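PDB 2V1O: cytosolic acyl coenzyme A thioester hydrolase from Mus musculus, which hydrolyses fatty acyl-CoA thioesters, palmitoyl-CoA by preference, to free fatty acids and coenzyme A, and is represented here by its N-terminal hotdog domain. Local coordinates for residues Ala29-Ser34 with Leu106-Leu111; Thr56-Pro61 with Lys99-Ala104; Ala68-Glu73 with Val86-Glu91. All coordinates share one frame; numbering follows the deposited sequence.

In the fold
The three contacts lie in one hotdog domain, whose sheet wraps helix 19-38. Interaction 1 sets that helix on strand 98-112; interaction 2 joins the other end of the same strand to the end of strand 46-57, the centres lying about 20 Å apart. Interaction 3 pairs strands 67-77 and 82-91. Its centre is about 9 Å from that of interaction 2, and the probable hydrogen bonds Val86 N to Ala104 O (2.7 Å) and Val88 N to Asn102 O (2.8 Å) join them within the sheet. Interactions 1 and 3 meet at Ala29 and Val70. Interactions 1 and 2 each touch a different coenzyme A; Phe58 of interaction 2 lies about 12 Å from the active-site residue Asn12, measured between side chains.

Interaction 1: Ala29-Ser34 with Leu106-Leu111; sequences AGAIIS and LWYVPL. With COA (coenzyme A), chain G.
One face of the Tyr108 ring is turned to the helix, where it meets Ser34 and Gly30. Ser34 OG stands 3.4 Å above the plane of the Tyr108 ring and Gly30 O 3.6 Å above it, both displaced from the ring centre toward the rim. Ala31 N comes to the same ring obliquely. The serine hydroxyl is held in this position: OG sits between the backbone N and the carbonyl carbon (chi1 59°), from where Ser34 OG donates to Gly30 O at 2.7 Å, tilted 28° out of the carbonyl plane. Ser34 N reaches the same oxygen from the opposite face of that plane. With its proton committed to the helix backbone, the hydroxyl oxygen meets Tyr108 as close packing.

At the tip of the ring, the absence of a side chain on Gly30 allows close approach, with Tyr108 OH 3.3 Å from Gly30 CA. Tyr108 OH is also 3.2 Å from Ala31 N, but the angle is too poor for a hydrogen bond; the phenol oxygen is instead hydrogen-bonded to Glu27 OE2, one turn before Ala31. Leu106 adds an apolar touch, its CD1 lying 4.1 Å from Gly30 CA.

Trp107 and Val109, either side of Tyr108 in sequence, touch coenzyme A: Val109 CG2 approaches the ribose oxygen O4B to 3.2 Å, while CB and CG of Trp107 come near adenine atom C2A, the ring approached obliquely.

The segments' axes approach to 9.4 Å and cross at -45°, as the helix of a hotdog fold lies across its enclosing sheet. Leu50 of strand 46-57 and Val84 of strand 82-91 pack against Tyr108, Ile33 and Ala29 continue the helix contact onto strand 67-77, and Ile32 meets Ile5 of the second subunit.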
loop_
_atom_site.group_PDB
_atom_site.type_symbol
_atom_site.label_atom_id
_atom_site.label_comp_id
_atom_site.label_asym_id
_atom_site.label_seq_id
_atom_site.Cartn_x
_atom_site.Cartn_y
_atom_site.Cartn_z
ATOM N N ALA A 29 4.659 -6.574 15.782
ATOM C CA ALA A 29 4.743 -7.707 16.703
ATOM C C ALA A 29 4.562 -7.251 18.143
ATOM O O ALA A 29 3.804 -7.869 18.889
ATOM C CB ALA A 29 6.059 -8.470 16.529
ATOM N N GLY A 30 5.231 -6.154 18.520
ATOM C CA GLY A 30 5.081 -5.590 19.855
ATOM C C GLY A 30 3.655 -5.186 20.177
ATOM O O GLY A 30 3.158 -5.444 21.288
ATOM N N ALA A 31 2.985 -4.572 19.207
ATOM C CA ALA A 31 1.635 -4.055 19.431
ATOM C C ALA A 31 0.661 -5.196 19.698
ATOM O O ALA A 31 -0.175 -5.087 20.584
ATOM C CB ALA A 31 1.167 -3.213 18.246
ATOM N N ILE A 32 0.781 -6.283 18.935
ATOM C CA ILE A 32 -0.119 -7.435 19.099
ATOM C C ILE A 32 0.054 -8.086 20.472
ATOM O O ILE A 32 -0.926 -8.305 21.201
ATOM C CB ILE A 32 0.083 -8.494 17.994
ATOM C CG1 ILE A 32 -0.488 -7.988 16.664
ATOM C CG2 ILE A 32 -0.566 -9.836 18.391
ATOM C CD1 ILE A 32 0.071 -8.726 15.436
ATOM N N ILE A 33 1.304 -8.376 20.828
ATOM C CA ILE A 33 1.572 -9.149 22.046
ATOM C C ILE A 33 1.180 -8.347 23.297
ATOM O O ILE A 33 0.608 -8.891 24.254
ATOM C CB ILE A 33 3.046 -9.686 22.075
ATOM C CG1 ILE A 33 3.169 -10.903 23.010
ATOM C CG2 ILE A 33 4.056 -8.558 22.396
ATOM C CD1 ILE A 33 4.457 -11.716 22.812
ATOM N N SER A 34 1.435 -7.043 23.267
ATOM C CA SER A 34 1.162 -6.192 24.424
ATOM C C SER A 34 -0.345 -5.930 24.591
ATOM O O SER A 34 -0.867 -6.006 25.702
ATOM C CB SER A 34 1.976 -4.889 24.341
ATOM O OG SER A 34 1.667 -4.177 23.149
ATOM N N LEU A 106 11.090 -3.044 23.402
ATOM C CA LEU A 106 10.083 -1.999 23.322
ATOM C C LEU A 106 9.297 -1.927 24.619
ATOM O O LEU A 106 9.096 -2.942 25.282
ATOM C CB LEU A 106 9.106 -2.306 22.187
ATOM C CG LEU A 106 9.624 -2.784 20.823
ATOM C CD1 LEU A 106 8.485 -3.401 20.013
ATOM C CD2 LEU A 106 10.259 -1.645 20.070
ATOM N N TRP A 107 8.812 -0.727 24.936
ATOM C CA TRP A 107 7.908 -0.523 26.057
ATOM C C TRP A 107 6.580 0.009 25.561
ATOM O O TRP A 107 6.536 0.963 24.769
ATOM C CB TRP A 107 8.512 0.451 27.077
ATOM C CG TRP A 107 9.724 -0.098 27.750
ATOM C CD1 TRP A 107 11.008 -0.053 27.288
ATOM C CD2 TRP A 107 9.772 -0.775 29.017
ATOM N NE1 TRP A 107 11.856 -0.656 28.187
ATOM C CE2 TRP A 107 11.123 -1.113 29.254
ATOM C CE3 TRP A 107 8.803 -1.131 29.969
ATOM C CZ2 TRP A 107 11.538 -1.791 30.412
ATOM C CZ3 TRP A 107 9.216 -1.805 31.124
ATOM C CH2 TRP A 107 10.574 -2.128 31.329
ATOM N N TYR A 108 5.509 -0.624 26.038
ATOM C CA TYR A 108 4.139 -0.248 25.724
ATOM C C TYR A 108 3.387 0.137 26.990
ATOM O O TYR A 108 3.693 -0.348 28.070
ATOM C CB TYR A 108 3.413 -1.412 25.046
ATOM C CG TYR A 108 3.887 -1.660 23.638
ATOM C CD1 TYR A 108 3.234 -1.064 22.552
ATOM C CD2 TYR A 108 4.994 -2.476 23.383
ATOM C CE1 TYR A 108 3.669 -1.268 21.249
ATOM C CE2 TYR A 108 5.439 -2.687 22.062
ATOM C CZ TYR A 108 4.770 -2.079 21.012
ATOM O OH TYR A 108 5.183 -2.275 19.710
ATOM N N VAL A 109 2.395 0.996 26.824
ATOM C CA VAL A 109 1.510 1.414 27.898
ATOM C C VAL A 109 0.060 1.240 27.407
ATOM O O VAL A 109 -0.284 1.732 26.334
ATOM C CB VAL A 109 1.789 2.888 28.304
ATOM C CG1 VAL A 109 0.806 3.362 29.366
ATOM C CG2 VAL A 109 3.250 3.064 28.786
ATOM N N PRO A 110 -0.785 0.529 28.178
ATOM C CA PRO A 110 -2.171 0.364 27.733
ATOM C C PRO A 110 -3.009 1.619 27.950
ATOM O O PRO A 110 -3.010 2.194 29.046
ATOM C CB PRO A 110 -2.696 -0.788 28.601
ATOM C CG PRO A 110 -1.869 -0.728 29.854
ATOM C CD PRO A 110 -0.519 -0.163 29.458
ATOM N N LEU A 111 -3.713 2.026 26.897
ATOM C CA LEU A 111 -4.622 3.166 26.962
ATOM C C LEU A 111 -6.046 2.713 26.713
ATOM O O LEU A 111 -6.309 1.983 25.754
ATOM C CB LEU A 111 -4.225 4.235 25.942
ATOM C CG LEU A 111 -2.794 4.795 26.038
ATOM C CD1 LEU A 111 -2.551 5.830 24.947
ATOM C CD2 LEU A 111 -2.535 5.393 27.416
HETATM N N1A COA G . 8.975 4.643 28.221
HETATM C C2A COA G . 8.608 3.648 29.097
HETATM N N3A COA G . 7.566 3.864 29.970
HETATM C C4A COA G . 6.912 5.054 29.952
HETATM C C5A COA G . 7.259 6.070 29.072
HETATM C C6A COA G . 8.307 5.856 28.193
HETATM N N6A COA G . 8.693 6.806 27.344
HETATM N N7A COA G . 6.431 7.124 29.292
HETATM C C8A COA G . 5.579 6.792 30.285
HETATM N N9A COA G . 5.869 5.519 30.696
HETATM C C1B COA G . 5.122 4.682 31.635
HETATM C C2B COA G . 5.368 5.092 33.079
HETATM O O2B COA G . 6.593 4.578 33.550
HETATM C C3B COA G . 4.127 4.526 33.752
HETATM O O3B COA G . 4.278 3.160 34.092
HETATM P P3B COA G . 4.542 2.688 35.613
HETATM O O7A COA G . 5.909 3.157 35.991
HETATM O O8A COA G . 3.505 3.335 36.499
HETATM O O9A COA G . 4.459 1.183 35.669
HETATM C C4B COA G . 3.061 4.619 32.661
HETATM O O4B COA G . 3.738 4.834 31.437
HETATM C C5B COA G . 2.051 5.735 32.906
HETATM O O5B COA G . 2.704 6.943 33.227
HETATM P P1A COA G . 1.832 8.285 33.328
HETATM O O1A COA G . 0.527 7.977 34.008
HETATM O O2A COA G . 2.661 9.332 34.037
HETATM O O3A COA G . 1.526 8.738 31.814
HETATM P P2A COA G . 2.456 9.707 30.935
HETATM O O4A COA G . 3.925 9.502 31.216
HETATM O O5A COA G . 2.033 11.152 31.068
HETATM O O6A COA G . 2.085 9.221 29.452
HETATM C CBP COA G . 2.109 7.774 27.536
HETATM C CCP COA G . 2.552 7.965 28.987
HETATM C CDP COA G . 2.861 6.574 26.948
HETATM C CEP COA G . 0.614 7.457 27.567
HETATM C CAP COA G . 2.406 9.062 26.755
HETATM O OAP COA G . 3.782 9.385 26.800
HETATM C C9P COA G . 1.949 8.996 25.318
HETATM O O9P COA G . 0.590 9.114 25.020
HETATM N N8P COA G . 2.885 8.831 24.393
HETATM C C7P COA G . 2.564 8.562 23.002
HETATM C C6P COA G . 2.190 7.097 22.779
HETATM C C5P COA G . 1.903 6.877 21.310
HETATM O O5P COA G . 0.864 7.347 20.815
HETATM N N4P COA G . 2.811 6.176 20.626
HETATM C C3P COA G . 2.959 6.249 19.174
HETATM C C2P COA G . 3.367 7.646 18.657
HETATM S S1P COA G . 3.386 7.552 16.853
#

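Interaction 2: Thr56-Pro61 with Lys99-Ala104; sequences TDFLSP and KLTNKA. With COA (coenzyme A), chain J.
Beside a coenzyme A pocket of the hotdog domain, the end of strand 46-57 and the loop after it run nearly antiparallel to strand 98-112, and Asn102 is the residue that knits Thr56, Asp57 and Phe58 to it. Asn102 ND2 gives two hydrogen bonds. One goes to Thr56 OG1, its modelled length of 2.5 Å doubtfully short; the other goes to Asp57 O at 2.8 Å, with the donor 66° out of the carbonyl plane. Thr56 OG1 passes its own proton on to Lys103 O at 2.7 Å. The bond to Asp57 O would limit the amide's rotation, and the amide lies against Phe58: amide and ring planes are stacked 16° apart, with ND2 3.8 Å above the centre of the Phe58 ring. One residue further along the chain, Leu59 N donates to Thr101 O at 3.1 Å, nearly straight at 168°. Two waters bridge Asp57 and Lys103 backbone atoms.

The same segment also binds the ligand. Phe58 O accepts from coenzyme A N8P at 2.8 Å, and Asp57 OD1 from the adenine amine N6A at 3.2 Å. The third subunit supplies Tyr140, Ser78 and His80 to the same ligand. On its other side strand 98-112 has a classic beta bulge, Thr101 and Asn102 lying opposite Val88 of strand 82-91, here beside a coenzyme A pocket shared between hotdog domains.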
loop_
_atom_site.group_PDB
_atom_site.type_symbol
_atom_site.label_atom_id
_atom_site.label_comp_id
_atom_site.label_asym_id
_atom_site.label_seq_id
_atom_site.Cartn_x
_atom_site.Cartn_y
_atom_site.Cartn_z
ATOM N N THR A 56 18.975 -0.136 19.485
ATOM C CA THR A 56 19.008 -1.381 18.703
ATOM C C THR A 56 19.958 -1.290 17.511
ATOM O O THR A 56 20.023 -0.262 16.829
ATOM C CB THR A 56 17.583 -1.841 18.257
ATOM O OG1 THR A 56 17.679 -3.104 17.596
ATOM C CG2 THR A 56 16.914 -0.834 17.327
ATOM N N ASP A 57 20.705 -2.371 17.289
ATOM C CA ASP A 57 21.697 -2.441 16.220
ATOM C C ASP A 57 21.257 -3.367 15.098
ATOM O O ASP A 57 20.744 -4.459 15.352
ATOM C CB ASP A 57 23.048 -2.920 16.764
ATOM C CG ASP A 57 23.676 -1.938 17.732
ATOM O OD1 ASP A 57 23.596 -0.715 17.497
ATOM O OD2 ASP A 57 24.246 -2.397 18.739
ATOM N N PHE A 58 21.466 -2.928 13.859
ATOM C CA PHE A 58 21.192 -3.768 12.707
ATOM C C PHE A 58 22.482 -4.438 12.250
ATOM O O PHE A 58 23.416 -3.779 11.771
ATOM C CB PHE A 58 20.483 -2.977 11.610
ATOM C CG PHE A 58 19.087 -2.583 11.989
ATOM C CD1 PHE A 58 18.006 -3.374 11.618
ATOM C CD2 PHE A 58 18.855 -1.450 12.765
ATOM C CE1 PHE A 58 16.705 -3.024 11.992
ATOM C CE2 PHE A 58 17.569 -1.095 13.140
ATOM C CZ PHE A 58 16.493 -1.879 12.753
ATOM N N LEU A 59 22.502 -5.755 12.435
ATOM C CA LEU A 59 23.711 -6.581 12.341
ATOM C C LEU A 59 24.061 -7.083 10.936
ATOM O O LEU A 59 25.237 -7.265 10.607
ATOM C CB LEU A 59 23.579 -7.775 13.294
ATOM C CG LEU A 59 23.182 -7.488 14.751
ATOM C CD1 LEU A 59 23.064 -8.784 15.552
ATOM C CD2 LEU A 59 24.156 -6.522 15.430
ATOM N N SER A 60 23.041 -7.341 10.124
ATOM C CA SER A 60 23.248 -7.854 8.777
ATOM C C SER A 60 22.110 -7.411 7.859
ATOM O O SER A 60 20.975 -7.234 8.316
ATOM C CB SER A 60 23.408 -9.385 8.777
ATOM O OG SER A 60 22.232 -10.035 9.229
ATOM N N PRO A 61 22.416 -7.209 6.565
ATOM C CA PRO A 61 21.393 -6.780 5.627
ATOM C C PRO A 61 20.389 -7.889 5.330
ATOM O O PRO A 61 20.653 -9.072 5.588
ATOM C CB PRO A 61 22.198 -6.433 4.372
ATOM C CG PRO A 61 23.399 -7.286 4.454
ATOM C CD PRO A 61 23.733 -7.355 5.909
ATOM N N LYS A 99 20.016 -15.709 9.255
ATOM C CA LYS A 99 20.872 -14.723 9.929
ATOM C C LYS A 99 20.039 -13.945 10.935
ATOM O O LYS A 99 18.875 -13.649 10.670
ATOM C CB LYS A 99 21.431 -13.705 8.926
ATOM C CG LYS A 99 22.230 -14.261 7.777
ATOM C CD LYS A 99 22.461 -13.183 6.729
ATOM C CE LYS A 99 23.183 -13.747 5.515
ATOM N NZ LYS A 99 23.208 -12.759 4.393
ATOM N N LEU A 100 20.634 -13.597 12.075
ATOM C CA LEU A 100 19.989 -12.668 13.000
ATOM C C LEU A 100 20.135 -11.248 12.448
ATOM O O LEU A 100 21.250 -10.748 12.271
ATOM C CB LEU A 100 20.583 -12.771 14.413
ATOM C CG LEU A 100 20.112 -11.746 15.455
ATOM C CD1 LEU A 100 18.625 -11.901 15.796
ATOM C CD2 LEU A 100 20.969 -11.837 16.700
ATOM N N THR A 101 19.002 -10.625 12.157
ATOM C CA THR A 101 18.971 -9.269 11.631
ATOM C C THR A 101 19.073 -8.263 12.765
ATOM O O THR A 101 19.865 -7.326 12.700
ATOM C CB THR A 101 17.670 -9.005 10.835
ATOM O OG1 THR A 101 17.514 -10.024 9.849
ATOM C CG2 THR A 101 17.701 -7.622 10.167
ATOM N N ASN A 102 18.287 -8.483 13.817
ATOM C CA ASN A 102 18.095 -7.480 14.843
ATOM C C ASN A 102 17.444 -8.051 16.110
ATOM O O ASN A 102 16.615 -8.962 16.034
ATOM C CB ASN A 102 17.209 -6.358 14.265
ATOM C CG ASN A 102 16.946 -5.260 15.254
ATOM O OD1 ASN A 102 15.869 -5.187 15.843
ATOM N ND2 ASN A 102 17.942 -4.411 15.471
ATOM N N LYS A 103 17.843 -7.525 17.263
ATOM C CA LYS A 103 17.104 -7.710 18.511
ATOM C C LYS A 103 16.714 -6.320 19.011
ATOM O O LYS A 103 17.545 -5.411 19.039
ATOM C CB LYS A 103 17.941 -8.411 19.581
ATOM C CG LYS A 103 18.507 -9.774 19.224
ATOM C CD LYS A 103 19.222 -10.339 20.460
ATOM C CE LYS A 103 20.292 -11.354 20.111
ATOM N NZ LYS A 103 21.591 -10.697 19.747
ATOM N N ALA A 104 15.452 -6.151 19.388
ATOM C CA ALA A 104 14.965 -4.863 19.876
ATOM C C ALA A 104 14.139 -5.063 21.141
ATOM O O ALA A 104 13.548 -6.124 21.340
ATOM C CB ALA A 104 14.138 -4.150 18.796
HETATM N N1A COA J . 26.130 1.566 15.254
HETATM C C2A COA J . 26.877 2.666 14.882
HETATM N N3A COA J . 28.009 2.496 14.108
HETATM C C4A COA J . 28.390 1.248 13.710
HETATM C C5A COA J . 27.647 0.124 14.069
HETATM C C6A COA J . 26.501 0.289 14.848
HETATM N N6A COA J . 25.715 -0.752 15.126
HETATM N N7A COA J . 28.255 -0.969 13.542
HETATM C C8A COA J . 29.352 -0.564 12.864
HETATM N N9A COA J . 29.454 0.806 12.966
HETATM C C1B COA J . 30.371 1.671 12.206
HETATM C C2B COA J . 31.810 1.532 12.683
HETATM O O2B COA J . 32.055 2.268 13.858
HETATM C C3B COA J . 32.545 2.069 11.470
HETATM O O3B COA J . 32.615 3.477 11.478
HETATM P P3B COA J . 33.961 4.229 11.936
HETATM O O7A COA J . 34.110 4.029 13.421
HETATM O O8A COA J . 35.128 3.607 11.220
HETATM O O9A COA J . 33.851 5.691 11.587
HETATM C C4B COA J . 31.671 1.649 10.296
HETATM O O4B COA J . 30.424 1.289 10.850
HETATM C C5B COA J . 32.264 0.470 9.532
HETATM O O5B COA J . 32.590 -0.552 10.452
HETATM P P1A COA J . 33.135 -1.970 9.938
HETATM O O1A COA J . 34.055 -1.752 8.774
HETATM O O2A COA J . 33.796 -2.664 11.102
HETATM O O3A COA J . 31.820 -2.774 9.470
HETATM P P2A COA J . 30.983 -3.776 10.406
HETATM O O4A COA J . 30.976 -3.326 11.848
HETATM O O5A COA J . 31.496 -5.189 10.261
HETATM O O6A COA J . 29.508 -3.680 9.771
HETATM C CBP COA J . 27.492 -2.600 9.029
HETATM C CCP COA J . 28.758 -2.481 9.873
HETATM C CDP COA J . 26.551 -1.439 9.370
HETATM C CEP COA J . 27.905 -2.476 7.565
HETATM C CAP COA J . 26.822 -3.961 9.290
HETATM O OAP COA J . 26.529 -4.154 10.656
HETATM C C9P COA J . 25.556 -4.133 8.496
HETATM O O9P COA J . 25.633 -4.430 7.135
HETATM N N8P COA J . 24.402 -3.993 9.139
HETATM C C7P COA J . 23.138 -4.046 8.430
HETATM C C6P COA J . 22.819 -2.690 7.810
HETATM C C5P COA J . 21.465 -2.738 7.152
HETATM O O5P COA J . 21.312 -3.395 6.101
HETATM N N4P COA J . 20.489 -2.052 7.768
HETATM C C3P COA J . 19.075 -2.351 7.580
HETATM C C2P COA J . 18.698 -3.753 8.076
HETATM S S1P COA J . 16.964 -4.079 7.691
HETATM O O HOH W 1 20.462 -6.295 17.379
HETATM O O HOH W 2 20.293 -4.540 19.319
HETATM O O HOH W 3 19.700 -10.417 8.088
HETATM O O HOH W 4 20.741 -11.205 3.903
#

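Interaction 3: Ala68-Glu73 with Val86-Glu91; sequences AHVSAE and VHVMSE
His87 O is gripped from strand 67-77 by the neighbouring residues Ser71 and Val70, and by a water. Ser71 N donates to His87 O at 3.0 Å, in the carbonyl plane; the water donates to it at 3.1 Å, and Val70 CA adds a CA-H...O contact at 3.4 Å. That water is also hydrogen-bonded to Ser71 OG, which the first torsion (63°) places between the backbone N and the carbonyl carbon, near His87 CB.

The backbone ladder continues at the next hydrogen-bonded pair, His69 with Met89. His69 N donates to Met89 O at 2.7 Å and 170°, and Met89 N returns the bond to His69 O at 2.9 Å. The non-hydrogen-bonded pairs Ala68-Ser90, Val70-Val88 and Ala72-Val86 alternate with the two hydrogen-bonded ones, as expected of the beta hairpin formed by strands 67-77 and 82-91 in the middle of the hotdog sheet.

Its two faces differ. On one, Met89 lies beside His69 and its chain bends at chi3 (48°) to bring CE over the imidazole face, a CH-pi contact with CE 4.2 Å from the His69 ring centroid. Glu91, further along the strand, forms a salt bridge with Arg36 of the second subunit. On the other face Val70 forks between two valines: CG1 touches Val86 CG1 at 3.6 Å, while CG2 meets Val88 CG2. Helix 19-38 covers this apolar side, with Met25 and Ala29 against Val70 and Ile26 against Val88.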
loop_
_atom_site.group_PDB
_atom_site.type_symbol
_atom_site.label_atom_id
_atom_site.label_comp_id
_atom_site.label_asym_id
_atom_site.label_seq_id
_atom_site.Cartn_x
_atom_site.Cartn_y
_atom_site.Cartn_z
ATOM N N ALA A 68 11.518 -12.374 6.244
ATOM C CA ALA A 68 11.701 -11.794 7.568
ATOM C C ALA A 68 10.853 -12.570 8.577
ATOM O O ALA A 68 9.639 -12.686 8.414
ATOM C CB ALA A 68 11.295 -10.343 7.546
ATOM N N HIS A 69 11.504 -13.124 9.592
ATOM C CA HIS A 69 10.822 -13.814 10.689
ATOM C C HIS A 69 10.862 -12.901 11.902
ATOM O O HIS A 69 11.938 -12.517 12.331
ATOM C CB HIS A 69 11.548 -15.116 11.043
ATOM C CG HIS A 69 11.338 -16.232 10.066
ATOM N ND1 HIS A 69 12.024 -16.321 8.873
ATOM C CD2 HIS A 69 10.559 -17.338 10.134
ATOM C CE1 HIS A 69 11.651 -17.417 8.235
ATOM N NE2 HIS A 69 10.770 -18.054 8.982
ATOM N N VAL A 70 9.698 -12.558 12.452
ATOM C CA VAL A 70 9.626 -11.665 13.617
ATOM C C VAL A 70 8.937 -12.373 14.782
ATOM O O VAL A 70 7.824 -12.895 14.646
ATOM C CB VAL A 70 8.914 -10.322 13.277
ATOM C CG1 VAL A 70 8.856 -9.416 14.509
ATOM C CG2 VAL A 70 9.625 -9.611 12.142
ATOM N N SER A 71 9.617 -12.410 15.921
ATOM C CA SER A 71 9.102 -13.092 17.099
ATOM C C SER A 71 9.228 -12.191 18.325
ATOM O O SER A 71 10.224 -11.496 18.494
ATOM C CB SER A 71 9.828 -14.423 17.302
ATOM O OG SER A 71 11.209 -14.225 17.551
ATOM N N ALA A 72 8.206 -12.218 19.174
ATOM C CA ALA A 72 8.118 -11.320 20.316
ATOM C C ALA A 72 7.851 -12.082 21.602
ATOM O O ALA A 72 7.214 -13.145 21.600
ATOM C CB ALA A 72 7.019 -10.299 20.096
ATOM N N GLU A 73 8.324 -11.517 22.702
ATOM C CA GLU A 73 8.100 -12.100 24.020
ATOM C C GLU A 73 7.967 -10.970 25.038
ATOM O O GLU A 73 8.761 -10.036 25.024
ATOM C CB GLU A 73 9.268 -13.022 24.392
ATOM C CG GLU A 73 9.248 -13.512 25.839
ATOM C CD GLU A 73 10.338 -14.521 26.167
ATOM O OE1 GLU A 73 11.439 -14.474 25.569
ATOM O OE2 GLU A 73 10.089 -15.367 27.048
ATOM N N VAL A 86 11.900 -8.267 20.960
ATOM C CA VAL A 86 11.575 -8.711 19.605
ATOM C C VAL A 86 12.839 -9.171 18.886
ATOM O O VAL A 86 13.871 -8.485 18.937
ATOM C CB VAL A 86 10.890 -7.589 18.788
ATOM C CG1 VAL A 86 10.599 -8.057 17.341
ATOM C CG2 VAL A 86 9.600 -7.145 19.484
ATOM N N HIS A 87 12.759 -10.339 18.244
ATOM C CA HIS A 87 13.869 -10.874 17.435
ATOM C C HIS A 87 13.473 -10.900 15.975
ATOM O O HIS A 87 12.396 -11.389 15.630
ATOM C CB HIS A 87 14.251 -12.301 17.851
ATOM C CG HIS A 87 15.035 -12.380 19.123
ATOM N ND1 HIS A 87 14.517 -11.993 20.339
ATOM C CD2 HIS A 87 16.290 -12.822 19.372
ATOM C CE1 HIS A 87 15.424 -12.177 21.281
ATOM N NE2 HIS A 87 16.508 -12.682 20.721
ATOM N N VAL A 88 14.360 -10.397 15.120
ATOM C CA VAL A 88 14.159 -10.449 13.669
ATOM C C VAL A 88 15.236 -11.330 13.050
ATOM O O VAL A 88 16.435 -11.099 13.251
ATOM C CB VAL A 88 14.218 -9.055 13.022
ATOM C CG1 VAL A 88 14.033 -9.154 11.500
ATOM C CG2 VAL A 88 13.161 -8.135 13.633
ATOM N N MET A 89 14.794 -12.344 12.315
ATOM C CA MET A 89 15.690 -13.264 11.630
ATOM C C MET A 89 15.357 -13.264 10.134
ATOM O O MET A 89 14.178 -13.260 9.749
ATOM C CB MET A 89 15.565 -14.665 12.245
ATOM C CG MET A 89 16.518 -15.709 11.679
ATOM S SD MET A 89 16.207 -17.431 12.185
ATOM C CE MET A 89 14.436 -17.637 11.935
ATOM N N SER A 90 16.393 -13.214 9.300
ATOM C CA SER A 90 16.210 -13.329 7.857
ATOM C C SER A 90 16.411 -14.780 7.463
ATOM O O SER A 90 17.261 -15.478 8.032
ATOM C CB SER A 90 17.194 -12.444 7.083
ATOM O OG SER A 90 18.526 -12.841 7.340
ATOM N N GLU A 91 15.607 -15.233 6.507
ATOM C CA GLU A 91 15.745 -16.566 5.961
ATOM C C GLU A 91 15.763 -16.475 4.454
ATOM O O GLU A 91 14.821 -15.968 3.830
ATOM C CB GLU A 91 14.601 -17.486 6.400
ATOM C CG GLU A 91 14.781 -18.913 5.907
ATOM C CD GLU A 91 13.531 -19.776 6.028
ATOM O OE1 GLU A 91 12.428 -19.247 6.279
ATOM O OE2 GLU A 91 13.659 -20.996 5.844
HETATM O O HOH W 5 11.965 -12.178 21.322
HETATM O O HOH W 6 12.381 -14.382 14.846
#